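Local structure of N-(5'-phosphoribosyl)anthranilate isomerase (Thermococcus kodakarensis, 5LHF) at residues V197-E200 / A201-V205. The protein catalyses the isomerisation of N-(5-phospho-beta-D-ribosyl)anthranilate to 1-(2-carboxyphenylamino)-1-deoxy-D-ribulose 5-phosphate, the third of five steps from chorismate to L-tryptophan. Numbering follows the deposited sequence. Where two conformers were deposited one is given.
Sequences VLIE and AFMAV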
# COMPACT_ATOMS: atom_id res chain seq x y z
N VAL A 197 -7.01 -18.04 -8.11
CA VAL A 197 -5.84 -18.89 -8.35
C VAL A 197 -4.56 -18.07 -8.30
O VAL A 197 -3.55 -18.51 -7.74
CB VAL A 197 -5.99 -19.64 -9.69
CG1 VAL A 197 -4.64 -20.17 -10.15
CG2 VAL A 197 -7.00 -20.78 -9.53
N LEU A 198 -4.58 -16.83 -8.83
CA LEU A 198 -3.42 -15.95 -8.70
C LEU A 198 -3.15 -15.59 -7.24
O LEU A 198 -1.99 -15.53 -6.82
CB LEU A 198 -3.63 -14.67 -9.52
CG LEU A 198 -3.67 -14.89 -11.03
CD1 LEU A 198 -3.78 -13.54 -11.73
CD2 LEU A 198 -2.44 -15.68 -11.51
N ILE A 199 -4.20 -15.32 -6.47
CA ILE A 199 -4.00 -15.01 -5.06
C ILE A 199 -3.39 -16.20 -4.32
O ILE A 199 -2.47 -16.04 -3.51
CB ILE A 199 -5.32 -14.53 -4.40
CG1 ILE A 199 -5.71 -13.16 -4.96
CG2 ILE A 199 -5.13 -14.43 -2.88
CD1 ILE A 199 -7.16 -12.70 -4.59
N GLU A 200 -3.88 -17.41 -4.59
CA GLU A 200 -3.32 -18.57 -3.90
C GLU A 200 -1.87 -18.80 -4.29
O GLU A 200 -1.06 -19.22 -3.46
CB GLU A 200 -4.17 -19.81 -4.18
CG GLU A 200 -5.52 -19.68 -3.50
CD GLU A 200 -6.31 -20.98 -3.47
OE1 GLU A 200 -6.11 -21.83 -4.37
OE2 GLU A 200 -7.16 -21.13 -2.57
N ALA A 201 -1.51 -18.52 -5.55
CA ALA A 201 -0.12 -18.66 -5.95
C ALA A 201 0.76 -17.64 -5.24
O ALA A 201 1.89 -17.95 -4.85
CB ALA A 201 0.02 -18.51 -7.47
N PHE A 202 0.25 -16.41 -5.09
CA PHE A 202 0.96 -15.36 -4.36
C PHE A 202 1.14 -15.74 -2.89
O PHE A 202 2.24 -15.66 -2.34
CB PHE A 202 0.19 -14.04 -4.50
CG PHE A 202 0.92 -12.84 -3.98
CD1 PHE A 202 0.75 -12.43 -2.66
CD2 PHE A 202 1.75 -12.11 -4.81
CE1 PHE A 202 1.39 -11.31 -2.19
CE2 PHE A 202 2.42 -10.98 -4.33
CZ PHE A 202 2.24 -10.59 -3.03
N MET A 203 0.05 -16.17 -2.25
CA MET A 203 0.11 -16.47 -0.83
C MET A 203 1.04 -17.65 -0.55
O MET A 203 1.73 -17.67 0.48
CB MET A 203 -1.30 -16.77 -0.31
CG MET A 203 -2.25 -15.60 -0.39
SD MET A 203 -1.69 -14.13 0.48
CE MET A 203 -1.66 -14.68 2.18
N ALA A 204 1.07 -18.63 -1.45
CA ALA A 204 1.96 -19.77 -1.29
C ALA A 204 3.41 -19.31 -1.14
O ALA A 204 4.14 -19.82 -0.28
CB ALA A 204 1.82 -20.71 -2.48
N VAL A 205 3.83 -18.34 -1.95
CA VAL A 205 5.20 -17.84 -1.86
C VAL A 205 5.42 -17.12 -0.54
O VAL A 205 6.47 -17.26 0.10
CB VAL A 205 5.52 -16.92 -3.05
CG1 VAL A 205 6.93 -16.39 -2.91
CG2 VAL A 205 5.39 -17.67 -4.37
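I199 and M203 meet one helical turn apart in a local i to i+4 contact on helix 196-207, the last helix of this TIM barrel. The helix follows the eighth barrel strand, 181-184, and packs against the barrel wall where that strand closes on strand 5-9. Four consecutive backbone hydrogen bonds join the two turns. A201 N bonds to V197 O, F202 N to L198 O and A204 N to E200 O, each at 3.0 Å. M203 N reaches I199 O at 2.8 Å, the shortest of the four.

The buried face carries I199, F202 and M203. I199 touches I8 and M203 touches V6, both on strand 5-9. F202 has CG anti to its backbone N (chi1 -171°), which swings the ring off the helix to V182 and V184 of strand 181-184 and V170 of helix 170-177. E200 belongs to the outer side. Its carboxylate is held by two groups: OE1 forms a salt bridge with R196, and OE2 a hydrogen bond with Y23. The side chains of I199 and M203 leave the helix in the same direction, toward strand 5-9, and lie next to each other. Chi1 of M203 (-64°) sets CG beside the backbone N. In the conformer given, M203 CG lies 4.0 Å from I199 CG2. The same CG sits 3.2 Å from I199 O.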